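Local coordinates for MccB protein (Escherichia coli, PDB 3H5N) that binds ATP and zinc and, as a bacterial relative of ubiquitin E1 enzymes, initiates biosynthesis of the peptide antibiotic microcin C7, a pathway involving N-P bond formation, at residues 6-11 with 47-52; 114-119 with 140-145; 124-129 with 147-152; 132-137 with 161-166. All blocks are in the same frame, centred on the assembly; numbering follows the deposited sequence.

Contact 1 (6-11 with 47-52); sequences YILGRY and CFITPS
Ile7 lies across the bent 47-52 loop, its CG1 filling the dip between two carbonyl oxygens, those of Phe48 and Ile49, with the nearer approach 3.5 Å from CG1 to Ile49 O. The first torsion puts CG1 anti to the backbone N (-158°), which carries CD1 over the loop to lie beside Pro51, 4.2 Å from its CD; the two side chains point the same way. Leu8 is the next bump along: its CB sits against Phe48 O, and its CD2 runs alongside Ile49, 4.2 Å from CG1. At the other end the Phe48 ring turns its edge to Tyr6. Its CD1 faces Tyr6, meeting the carbonyl O nearly in the ring plane and CB at 3.9 Å.

The backbones hold these shapes in step. Tyr6 N and Ser52 O bond at 2.8 Å, Ser52 N returns a bond to Tyr6 O, and Leu8 N reaches Phe48 O at 2.7 Å. A water donates to both Leu8 O and Ile49 O. Phe72 meets both the Tyr6 and Phe48 rings, while Leu8 and Ile49 pack on Ile285 and Leu284 of the second subunit. The pattern is that of a single antiparallel bridge, with Tyr6 and Ser52 as a hydrogen-bonded pair, by which an irregular loop lines one edge of strand 6-8 while strand 81-83 pairs with that same strand in a small two-stranded sheet.

Contact 2 (114-119 with 140-145); sequences DKLKNA and SGIGEI
Leu116 reaches from the last turn of helix 109-117 into the bend at 140-143, and its CB and both methyl groups find partners there. CB lies 3.7 Å from Gly141 O. With CG anti to the carbonyl carbon (chi1 -61°), the fork opens over the bend: CD1 comes to 3.4 Å from Ser140 O, and CD2 meets Ile142 CD1 at 3.7 Å, the two side chains crossing at a slant. Ile313 of helix 295-314 also touches Leu116.

The backbone of the same residue does as much work. Leu116 O takes Gly143 N at 3.0 Å and Ala119 N from within its own segment, the two donors arriving from opposite faces of the carbonyl plane, so this helix-end oxygen is gripped twice. Farther on, Ala119 O accepts Glu144 N at 3.2 Å, in the carbonyl plane. Between these bonds the chains close up without a side chain in the way: Gly143 CA makes a CA-H...O contact of 3.3 Å with Lys117 O.

On the solvent side Lys117 NZ forms a salt bridge back to Asp114 OD1. Gly141, with positive phi (98°), closes helix 128-140 in a Schellman motif, the turn from which the chain enters strand 144-149; the contact therefore ties one helix end to the helix-to-strand turn of a Rossmann-type beta-alpha-beta unit.

Contact 3 (124-129 with 147-152); sequences LGCGGI and LIDNDQ. With ATP (adenosine-5'-triphosphate), chain G.
Leu124 beside Ile148 makes a parallel bridge, and just past it the Cys126 amide meets the Asp149 carboxylate, where strands 120-124 and 144-149 of the Rossmann-like ThiF-family sheet run into the ATP site. The last sheet bond is Gly125 N to Ile148 O, 3.0 Å and nearly along the C=O axis. On one face of the sheet Leu124 CD1 leans on Ile148 CG2 at 3.6 Å, the two side chains slanting across each other; Cys126 SG instead rests against Leu147 CB at 3.9 Å.

Beyond the sheet the Asp149 carboxylate takes over. Its CG stands anti to the backbone N (chi1 -150°), which brings OD2 within 2.8 Å of Cys126 N, accepting through the lone pair that faces away from OD1. The two oxygens then share the ribose: OD1 takes the 2' hydroxyl, and OD2 takes O3' at 2.7 Å. Asp151 N donates to OD1 at 2.9 Å, an Asx turn, so both oxygens are braced from the protein side and their rotation is fixed. Asp151 binds magnesium in this protein, although its carboxylate is not modelled here. The glycine turn is consistent with a Rossmann-type GxGxxG motif: Gly127, at the N-cap, lays its CA close to ATP O5', and Gly128 N points almost straight at O1A, 3.2 Å away with 175° at the hydrogen.

Around this core, strand 211-214 lies beyond strand 120-124 and strand 189-194 beyond strand 144-149, helix 128-140 starts at the phosphates, and Ile177 of helix 173-184 covers Cys126 and Leu147.

Contact 4 (132-137 with 161-166); sequences HVSVIL and QVLFSE. With ATP (adenosine-5'-triphosphate), chain G.
The ATP pocket is backed on its phosphate side by the loop of Gln161, whose next residues Val162 and Leu163 pack on His132 and Val135 of helix 128-140. Gln161 itself faces the nucleotide, its NE2 making a weak bond of 3.4 Å to ATP O1B. A type I turn from Gln161 to Phe164 sends the next two side chains back to the helix.

Val162 crosses the His132 ring at about a right angle. Its CG1, held between the backbone N and the carbonyl carbon (chi1 72°), sits over one face, 3.9 Å from the centroid, a CH-pi contact, and CB closes on NE2 at 3.6 Å. Leu163 slides past Val135 in the opposite sense; CD2 to Val135 CG1 is 3.5 Å, a tight carbon pair. Its CD1 also touches Ser134 OG at 4.0 Å, though that hydroxyl bonds mainly to Gly130 O, one turn back in its own helix.

No hydrogen bond spans the two segments, but Asn131 OD1, on the residue just before 132-137, accepts Leu163 N. Val135 of the second subunit packs on Val162, and Arg184 of the second subunit bonds to Val162 O. Helix 128-140 is flanked here by helix 295-314, which covers His132, and by helix 173-184, whose Ile177 touches Ser134.

How the contacts relate
Contact 1 stands apart at the surface, about 29 Å from contact 2 between centres; backbone pairing of a loop with a strand edge holds it, and like contact 4 it touches the second subunit. Contacts 2, 3 and 4 are buried, each with at least one segment in the unit 120-124, 128-140, 144-149: contact 3 joins its two strands where ATP binds, contact 4 covers the helix, and contact 2 fixes that helix's far end. Ile142 N probably bonds to Leu137 O between contacts 2 and 4; Gln161 CG packs on Gly128 N between 3 and 4. Chemistry follows place: backbone bonds around glycines in contact 2, a carboxylate and a backbone amide on the nucleotide in contact 3, apolar packing in contact 4.

Contact 1 (6-11 with 47-52)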
# COMPACT_ATOMS: atom_id res chain seq x y z
N TYR A 6 -41.78 -19.76 -9.16
CA TYR A 6 -40.38 -20.03 -9.41
C TYR A 6 -39.72 -18.77 -9.92
O TYR A 6 -40.39 -17.89 -10.50
CB TYR A 6 -40.21 -21.17 -10.42
CG TYR A 6 -40.61 -22.53 -9.88
CD1 TYR A 6 -41.93 -22.97 -9.99
CD2 TYR A 6 -39.67 -23.37 -9.28
CE1 TYR A 6 -42.30 -24.21 -9.49
CE2 TYR A 6 -40.04 -24.61 -8.79
CZ TYR A 6 -41.36 -25.02 -8.90
OH TYR A 6 -41.74 -26.25 -8.43
N ILE A 7 -38.42 -18.66 -9.70
CA ILE A 7 -37.69 -17.49 -10.11
C ILE A 7 -36.32 -17.91 -10.66
O ILE A 7 -35.68 -18.83 -10.14
CB ILE A 7 -37.59 -16.45 -8.96
CG1 ILE A 7 -37.33 -15.05 -9.51
CG2 ILE A 7 -36.57 -16.91 -7.87
CD1 ILE A 7 -37.08 -13.97 -8.44
N LEU A 8 -35.89 -17.26 -11.73
CA LEU A 8 -34.58 -17.52 -12.28
C LEU A 8 -33.48 -17.06 -11.33
O LEU A 8 -33.47 -15.91 -10.86
CB LEU A 8 -34.43 -16.84 -13.66
CG LEU A 8 -33.21 -17.22 -14.49
CD1 LEU A 8 -33.41 -18.61 -15.10
CD2 LEU A 8 -32.95 -16.18 -15.58
N GLY A 9 -32.56 -17.98 -11.05
CA GLY A 9 -31.35 -17.69 -10.28
C GLY A 9 -30.54 -16.55 -10.86
O GLY A 9 -30.33 -16.43 -12.07
N ARG A 10 -30.07 -15.69 -9.97
CA ARG A 10 -29.28 -14.55 -10.34
C ARG A 10 -27.90 -14.99 -10.85
O ARG A 10 -27.26 -14.29 -11.62
CB ARG A 10 -29.15 -13.72 -9.09
CG ARG A 10 -29.05 -12.33 -9.29
CD ARG A 10 -30.37 -11.67 -9.66
NE ARG A 10 -29.99 -10.47 -10.38
CZ ARG A 10 -29.74 -9.30 -9.82
NH1 ARG A 10 -29.88 -9.12 -8.51
NH2 ARG A 10 -29.37 -8.28 -10.59
N TYR A 11 -27.47 -16.16 -10.40
CA TYR A 11 -26.20 -16.78 -10.77
C TYR A 11 -26.23 -17.49 -12.15
O TYR A 11 -25.24 -18.11 -12.56
CB TYR A 11 -25.80 -17.76 -9.66
CG TYR A 11 -26.98 -18.59 -9.20
CD1 TYR A 11 -27.29 -19.79 -9.83
CD2 TYR A 11 -27.82 -18.14 -8.17
CE1 TYR A 11 -28.40 -20.55 -9.43
CE2 TYR A 11 -28.92 -18.89 -7.76
CZ TYR A 11 -29.20 -20.10 -8.40
OH TYR A 11 -30.27 -20.86 -8.04
N CYS A 47 -39.01 -16.20 -19.05
CA CYS A 47 -40.33 -16.21 -18.42
C CYS A 47 -40.33 -16.30 -16.90
O CYS A 47 -41.36 -16.01 -16.27
CB CYS A 47 -41.17 -17.36 -18.98
SG CYS A 47 -41.50 -17.22 -20.73
N PHE A 48 -39.19 -16.70 -16.33
CA PHE A 48 -39.06 -16.79 -14.86
C PHE A 48 -38.16 -15.72 -14.21
O PHE A 48 -37.79 -15.85 -13.04
CB PHE A 48 -38.59 -18.19 -14.45
CG PHE A 48 -39.58 -19.26 -14.74
CD1 PHE A 48 -40.63 -19.51 -13.87
CD2 PHE A 48 -39.48 -20.02 -15.90
CE1 PHE A 48 -41.56 -20.51 -14.14
CE2 PHE A 48 -40.41 -21.01 -16.19
CZ PHE A 48 -41.45 -21.27 -15.29
N ILE A 49 -37.86 -14.65 -14.95
CA ILE A 49 -37.07 -13.55 -14.39
C ILE A 49 -37.80 -12.95 -13.20
O ILE A 49 -37.17 -12.70 -12.16
CB ILE A 49 -36.69 -12.46 -15.46
CG1 ILE A 49 -35.58 -13.00 -16.36
CG2 ILE A 49 -36.20 -11.20 -14.78
CD1 ILE A 49 -35.38 -12.25 -17.68
N THR A 50 -39.11 -12.72 -13.37
CA THR A 50 -40.04 -12.37 -12.29
C THR A 50 -40.66 -13.64 -11.70
O THR A 50 -40.86 -14.64 -12.42
CB THR A 50 -41.19 -11.39 -12.77
OG1 THR A 50 -42.22 -12.11 -13.47
CG2 THR A 50 -40.65 -10.32 -13.66
N PRO A 51 -40.94 -13.63 -10.38
CA PRO A 51 -41.41 -14.87 -9.74
C PRO A 51 -42.77 -15.28 -10.28
O PRO A 51 -43.72 -14.49 -10.23
CB PRO A 51 -41.48 -14.49 -8.26
CG PRO A 51 -41.66 -13.02 -8.24
CD PRO A 51 -40.85 -12.52 -9.42
N SER A 52 -42.85 -16.49 -10.82
CA SER A 52 -43.98 -16.92 -11.64
C SER A 52 -44.24 -18.40 -11.46
O SER A 52 -43.29 -19.19 -11.41
CB SER A 52 -43.68 -16.67 -13.13
OG SER A 52 -43.26 -15.34 -13.37
O HOH W 1 -34.66 -13.52 -11.64

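Contact 2 (114-119 with 140-145)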
# COMPACT_ATOMS: atom_id res chain seq x y z
N ASP A 114 -29.62 -21.05 9.25
CA ASP A 114 -30.11 -21.48 10.57
C ASP A 114 -29.24 -22.60 11.14
O ASP A 114 -28.91 -22.60 12.34
CB ASP A 114 -31.58 -21.91 10.51
CG ASP A 114 -32.13 -22.36 11.87
OD1 ASP A 114 -32.38 -21.50 12.74
OD2 ASP A 114 -32.31 -23.59 12.07
N LYS A 115 -28.86 -23.54 10.29
CA LYS A 115 -27.93 -24.61 10.70
C LYS A 115 -26.57 -24.07 11.16
O LYS A 115 -26.01 -24.54 12.15
CB LYS A 115 -27.74 -25.63 9.57
CG LYS A 115 -28.96 -26.48 9.28
CD LYS A 115 -28.66 -27.42 8.09
CE LYS A 115 -29.74 -28.47 7.91
NZ LYS A 115 -31.09 -27.85 7.75
N LEU A 116 -26.03 -23.09 10.43
CA LEU A 116 -24.74 -22.46 10.77
C LEU A 116 -24.82 -21.66 12.07
O LEU A 116 -23.96 -21.77 12.94
CB LEU A 116 -24.21 -21.58 9.63
CG LEU A 116 -23.90 -22.22 8.25
CD1 LEU A 116 -23.54 -21.16 7.20
CD2 LEU A 116 -22.82 -23.29 8.28
N LYS A 117 -25.87 -20.87 12.19
CA LYS A 117 -26.13 -20.08 13.39
C LYS A 117 -26.11 -20.96 14.64
O LYS A 117 -25.62 -20.54 15.70
CB LYS A 117 -27.47 -19.35 13.24
CG LYS A 117 -27.79 -18.33 14.32
CD LYS A 117 -29.11 -17.60 14.03
CE LYS A 117 -30.33 -18.46 14.37
NZ LYS A 117 -30.77 -19.31 13.24
N ASN A 118 -26.61 -22.18 14.54
CA ASN A 118 -26.70 -23.03 15.73
C ASN A 118 -25.56 -24.03 15.93
O ASN A 118 -25.60 -24.85 16.85
CB ASN A 118 -28.07 -23.69 15.79
CG ASN A 118 -29.18 -22.68 15.96
OD1 ASN A 118 -29.19 -21.90 16.93
ND2 ASN A 118 -30.11 -22.65 15.02
N ALA A 119 -24.53 -23.92 15.09
CA ALA A 119 -23.38 -24.81 15.14
C ALA A 119 -22.29 -24.31 16.08
O ALA A 119 -22.23 -23.13 16.43
CB ALA A 119 -22.83 -25.06 13.74
N SER A 140 -19.16 -16.42 7.66
CA SER A 140 -20.29 -17.17 7.11
C SER A 140 -21.38 -17.47 8.13
O SER A 140 -22.45 -17.98 7.79
CB SER A 140 -19.81 -18.42 6.36
OG SER A 140 -19.17 -17.98 5.18
N GLY A 141 -21.11 -17.14 9.39
CA GLY A 141 -22.16 -17.18 10.39
C GLY A 141 -22.22 -18.40 11.28
O GLY A 141 -23.29 -18.71 11.83
N ILE A 142 -21.08 -19.10 11.43
CA ILE A 142 -20.99 -20.15 12.43
C ILE A 142 -21.16 -19.47 13.79
O ILE A 142 -20.47 -18.50 14.10
CB ILE A 142 -19.69 -20.98 12.31
CG1 ILE A 142 -19.83 -22.02 11.18
CG2 ILE A 142 -19.41 -21.76 13.59
CD1 ILE A 142 -19.96 -21.43 9.80
N GLY A 143 -22.13 -19.96 14.57
CA GLY A 143 -22.63 -19.24 15.74
C GLY A 143 -21.70 -19.20 16.93
O GLY A 143 -21.68 -18.22 17.68
N GLU A 144 -20.92 -20.27 17.09
CA GLU A 144 -19.95 -20.38 18.16
C GLU A 144 -18.62 -20.96 17.67
O GLU A 144 -18.57 -22.03 17.07
CB GLU A 144 -20.48 -21.20 19.34
CG GLU A 144 -19.59 -21.07 20.59
CD GLU A 144 -20.21 -21.67 21.85
OE1 GLU A 144 -21.40 -22.06 21.83
OE2 GLU A 144 -19.49 -21.73 22.87
N ILE A 145 -17.54 -20.25 17.96
CA ILE A 145 -16.21 -20.73 17.61
C ILE A 145 -15.34 -20.74 18.85
O ILE A 145 -15.23 -19.73 19.55
CB ILE A 145 -15.56 -19.88 16.49
CG1 ILE A 145 -16.45 -19.88 15.24
CG2 ILE A 145 -14.16 -20.42 16.13
CD1 ILE A 145 -16.01 -18.86 14.17

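Contact 3 (124-129 with 147-152)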
# COMPACT_ATOMS: atom_id res chain seq x y z
N LEU A 124 -8.81 -26.34 16.57
CA LEU A 124 -7.67 -26.91 17.30
C LEU A 124 -6.38 -26.60 16.54
O LEU A 124 -6.02 -27.32 15.60
CB LEU A 124 -7.85 -28.42 17.50
CG LEU A 124 -6.86 -29.14 18.41
CD1 LEU A 124 -6.81 -28.48 19.81
CD2 LEU A 124 -7.25 -30.59 18.50
N GLY A 125 -5.71 -25.54 16.95
CA GLY A 125 -4.58 -25.00 16.19
C GLY A 125 -4.96 -23.67 15.58
O GLY A 125 -5.87 -23.60 14.74
N CYS A 126 -4.27 -22.61 16.01
CA CYS A 126 -4.57 -21.25 15.62
C CYS A 126 -3.40 -20.62 14.88
O CYS A 126 -3.13 -19.42 15.04
CB CYS A 126 -4.96 -20.42 16.87
SG CYS A 126 -6.58 -20.87 17.53
N GLY A 127 -2.73 -21.42 14.05
CA GLY A 127 -1.67 -20.92 13.20
C GLY A 127 -2.23 -20.50 11.85
O GLY A 127 -3.32 -19.94 11.76
N GLY A 128 -1.48 -20.79 10.79
CA GLY A 128 -1.86 -20.35 9.44
C GLY A 128 -3.20 -20.88 8.99
O GLY A 128 -4.01 -20.14 8.42
N ILE A 129 -3.44 -22.18 9.22
CA ILE A 129 -4.69 -22.81 8.80
C ILE A 129 -5.85 -22.30 9.66
O ILE A 129 -6.89 -21.89 9.12
CB ILE A 129 -4.62 -24.38 8.85
CG1 ILE A 129 -3.47 -24.92 7.98
CG2 ILE A 129 -5.98 -25.02 8.47
CD1 ILE A 129 -3.76 -24.88 6.50
N LEU A 147 -11.55 -21.36 20.18
CA LEU A 147 -10.15 -21.29 19.74
C LEU A 147 -9.22 -21.98 20.73
O LEU A 147 -9.18 -21.62 21.90
CB LEU A 147 -9.73 -19.83 19.56
CG LEU A 147 -10.65 -19.05 18.63
CD1 LEU A 147 -10.40 -17.55 18.79
CD2 LEU A 147 -10.47 -19.50 17.18
N ILE A 148 -8.47 -22.97 20.25
CA ILE A 148 -7.53 -23.66 21.12
C ILE A 148 -6.09 -23.58 20.61
O ILE A 148 -5.78 -24.01 19.50
CB ILE A 148 -7.97 -25.12 21.41
CG1 ILE A 148 -9.35 -25.12 22.08
CG2 ILE A 148 -6.96 -25.84 22.31
CD1 ILE A 148 -10.12 -26.42 21.94
N ASP A 149 -5.23 -23.02 21.44
CA ASP A 149 -3.80 -22.91 21.18
C ASP A 149 -3.17 -22.48 22.51
O ASP A 149 -3.88 -22.02 23.41
CB ASP A 149 -3.52 -21.86 20.10
CG ASP A 149 -2.27 -22.16 19.29
OD1 ASP A 149 -1.15 -22.14 19.85
OD2 ASP A 149 -2.40 -22.43 18.08
N ASN A 150 -1.85 -22.62 22.63
CA ASN A 150 -1.14 -22.09 23.79
C ASN A 150 0.08 -21.26 23.38
O ASN A 150 0.92 -20.92 24.23
CB ASN A 150 -0.74 -23.23 24.75
CG ASN A 150 -0.78 -22.82 26.23
OD1 ASN A 150 -1.58 -21.97 26.64
ND2 ASN A 150 0.08 -23.43 27.03
N ASP A 151 0.20 -20.93 22.10
CA ASP A 151 1.37 -20.17 21.65
C ASP A 151 1.10 -18.67 21.56
O ASP A 151 -0.05 -18.23 21.50
CB ASP A 151 1.93 -20.70 20.32
N GLN A 152 2.18 -17.90 21.57
CA GLN A 152 2.10 -16.46 21.40
C GLN A 152 2.53 -16.12 19.98
O GLN A 152 3.21 -16.92 19.31
CB GLN A 152 2.97 -15.76 22.44
CG GLN A 152 2.38 -15.81 23.86
CD GLN A 152 2.34 -17.22 24.46
OE1 GLN A 152 3.34 -17.94 24.47
NE2 GLN A 152 1.18 -17.61 25.00
PG ATP G . 5.48 -21.65 12.02
O1G ATP G . 6.29 -20.72 12.90
O2G ATP G . 5.62 -21.37 10.55
O3G ATP G . 5.58 -23.12 12.35
PB ATP G . 3.25 -21.49 13.76
O1B ATP G . 3.02 -20.17 14.45
O2B ATP G . 3.92 -22.61 14.53
O3B ATP G . 3.96 -21.23 12.34
PA ATP G . 1.49 -23.23 12.36
O1A ATP G . 1.14 -22.60 11.02
O2A ATP G . 2.53 -24.31 12.45
O3A ATP G . 1.79 -22.00 13.35
O5' ATP G . 0.13 -23.81 13.01
C5' ATP G . 0.14 -24.75 14.08
C4' ATP G . -0.52 -24.10 15.28
O4' ATP G . -1.05 -25.13 16.11
C3' ATP G . 0.44 -23.27 16.12
O3' ATP G . -0.22 -22.04 16.51
C2' ATP G . 0.73 -24.13 17.34
O2' ATP G . 0.91 -23.37 18.54
C1' ATP G . -0.52 -24.99 17.44
N9 ATP G . -0.22 -26.33 17.98
C8 ATP G . 0.68 -27.21 17.48
N7 ATP G . 0.68 -28.35 18.21
C5 ATP G . -0.23 -28.19 19.19
C6 ATP G . -0.73 -29.01 20.32
N6 ATP G . -0.22 -30.23 20.53
N1 ATP G . -1.69 -28.48 21.12
C2 ATP G . -2.20 -27.24 20.91
N3 ATP G . -1.79 -26.44 19.91
C4 ATP G . -0.83 -26.86 19.04

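Contact 4 (132-137 with 161-166)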
# COMPACT_ATOMS: atom_id res chain seq x y z
N HIS A 132 -7.09 -18.73 8.83
CA HIS A 132 -7.90 -18.66 7.61
C HIS A 132 -9.23 -19.37 7.69
O HIS A 132 -10.21 -18.86 7.17
CB HIS A 132 -7.11 -19.16 6.40
CG HIS A 132 -6.27 -18.11 5.76
ND1 HIS A 132 -6.74 -17.28 4.77
CD2 HIS A 132 -4.99 -17.75 5.98
CE1 HIS A 132 -5.78 -16.44 4.41
NE2 HIS A 132 -4.71 -16.70 5.14
N VAL A 133 -9.28 -20.54 8.34
CA VAL A 133 -10.54 -21.28 8.52
C VAL A 133 -11.47 -20.49 9.43
O VAL A 133 -12.65 -20.29 9.12
CB VAL A 133 -10.30 -22.73 9.06
CG1 VAL A 133 -11.62 -23.40 9.40
CG2 VAL A 133 -9.54 -23.57 8.06
N SER A 134 -10.92 -19.99 10.53
CA SER A 134 -11.75 -19.32 11.53
C SER A 134 -12.42 -18.06 10.99
O SER A 134 -13.58 -17.80 11.31
CB SER A 134 -10.95 -19.04 12.81
OG SER A 134 -10.04 -17.97 12.63
N VAL A 135 -11.75 -17.28 10.15
CA VAL A 135 -12.41 -16.09 9.60
C VAL A 135 -13.49 -16.45 8.62
O VAL A 135 -14.51 -15.78 8.57
CB VAL A 135 -11.54 -15.09 8.80
CG1 VAL A 135 -11.42 -13.79 9.52
CG2 VAL A 135 -10.25 -15.68 8.23
N ILE A 136 -13.23 -17.45 7.78
CA ILE A 136 -14.25 -17.87 6.84
C ILE A 136 -15.50 -18.29 7.60
O ILE A 136 -16.61 -17.88 7.27
CB ILE A 136 -13.72 -19.01 5.93
CG1 ILE A 136 -12.60 -18.47 5.00
CG2 ILE A 136 -14.87 -19.61 5.11
CD1 ILE A 136 -11.96 -19.54 4.06
N LEU A 137 -15.31 -19.11 8.64
CA LEU A 137 -16.43 -19.65 9.38
C LEU A 137 -17.17 -18.52 10.15
O LEU A 137 -18.39 -18.44 10.14
CB LEU A 137 -15.97 -20.76 10.33
CG LEU A 137 -15.38 -22.05 9.77
CD1 LEU A 137 -15.11 -23.07 10.89
CD2 LEU A 137 -16.27 -22.67 8.67
N GLN A 161 -0.47 -15.78 8.61
CA GLN A 161 -1.43 -15.67 9.70
C GLN A 161 -2.15 -14.34 9.62
O GLN A 161 -1.79 -13.35 10.25
CB GLN A 161 -0.77 -16.04 11.04
CG GLN A 161 -0.38 -17.53 11.01
CD GLN A 161 0.49 -18.02 12.14
OE1 GLN A 161 0.18 -17.84 13.31
NE2 GLN A 161 1.58 -18.71 11.78
N VAL A 162 -3.17 -14.36 8.77
CA VAL A 162 -3.80 -13.18 8.19
C VAL A 162 -4.49 -12.24 9.19
O VAL A 162 -4.66 -11.04 8.90
CB VAL A 162 -4.80 -13.60 7.05
CG1 VAL A 162 -6.07 -14.26 7.60
CG2 VAL A 162 -5.14 -12.42 6.11
N LEU A 163 -4.92 -12.78 10.33
CA LEU A 163 -5.58 -11.95 11.35
C LEU A 163 -4.60 -11.17 12.21
O LEU A 163 -5.01 -10.25 12.93
CB LEU A 163 -6.48 -12.79 12.25
CG LEU A 163 -7.62 -13.48 11.49
CD1 LEU A 163 -8.46 -14.25 12.47
CD2 LEU A 163 -8.43 -12.45 10.71
N PHE A 164 -3.32 -11.53 12.14
CA PHE A 164 -2.29 -10.95 13.01
C PHE A 164 -1.51 -9.81 12.39
O PHE A 164 -1.25 -9.80 11.18
CB PHE A 164 -1.29 -12.02 13.45
CG PHE A 164 -1.90 -13.18 14.17
CD1 PHE A 164 -3.10 -13.04 14.87
CD2 PHE A 164 -1.25 -14.41 14.18
CE1 PHE A 164 -3.64 -14.12 15.56
CE2 PHE A 164 -1.77 -15.48 14.87
CZ PHE A 164 -2.96 -15.36 15.56
N SER A 165 -1.11 -8.86 13.23
CA SER A 165 -0.33 -7.70 12.82
C SER A 165 0.97 -7.57 13.62
O SER A 165 1.16 -8.26 14.63
CB SER A 165 -1.16 -6.43 12.98
OG SER A 165 -2.11 -6.36 11.94
N GLU A 166 1.87 -6.70 13.16
CA GLU A 166 3.13 -6.46 13.86
C GLU A 166 2.89 -6.13 15.34
O GLU A 166 3.51 -6.73 16.21
CB GLU A 166 3.93 -5.37 13.17
CG GLU A 166 4.50 -5.82 11.85
CD GLU A 166 5.11 -4.68 11.05
OE1 GLU A 166 4.94 -3.50 11.46
OE2 GLU A 166 5.75 -4.97 10.01
PG ATP G . 5.48 -21.65 12.02
O1G ATP G . 6.29 -20.72 12.90
O2G ATP G . 5.62 -21.37 10.55
O3G ATP G . 5.58 -23.12 12.35
PB ATP G . 3.25 -21.49 13.76
O1B ATP G . 3.02 -20.17 14.45
O2B ATP G . 3.92 -22.61 14.53
O3B ATP G . 3.96 -21.23 12.34
PA ATP G . 1.49 -23.23 12.36
O1A ATP G . 1.14 -22.60 11.02
O2A ATP G . 2.53 -24.31 12.45
O3A ATP G . 1.79 -22.00 13.35
O5' ATP G . 0.13 -23.81 13.01
C5' ATP G . 0.14 -24.75 14.08
C4' ATP G . -0.52 -24.10 15.28
O4' ATP G . -1.05 -25.13 16.11
C3' ATP G . 0.44 -23.27 16.12
O3' ATP G . -0.22 -22.04 16.51
C2' ATP G . 0.73 -24.13 17.34
O2' ATP G . 0.91 -23.37 18.54
C1' ATP G . -0.52 -24.99 17.44
N9 ATP G . -0.22 -26.33 17.98
C8 ATP G . 0.68 -27.21 17.48
N7 ATP G . 0.68 -28.35 18.21
C5 ATP G . -0.23 -28.19 19.19
C6 ATP G . -0.73 -29.01 20.32
N6 ATP G . -0.22 -30.23 20.53
N1 ATP G . -1.69 -28.48 21.12
C2 ATP G . -2.20 -27.24 20.91
N3 ATP G . -1.79 -26.44 19.91
C4 ATP G . -0.83 -26.86 19.04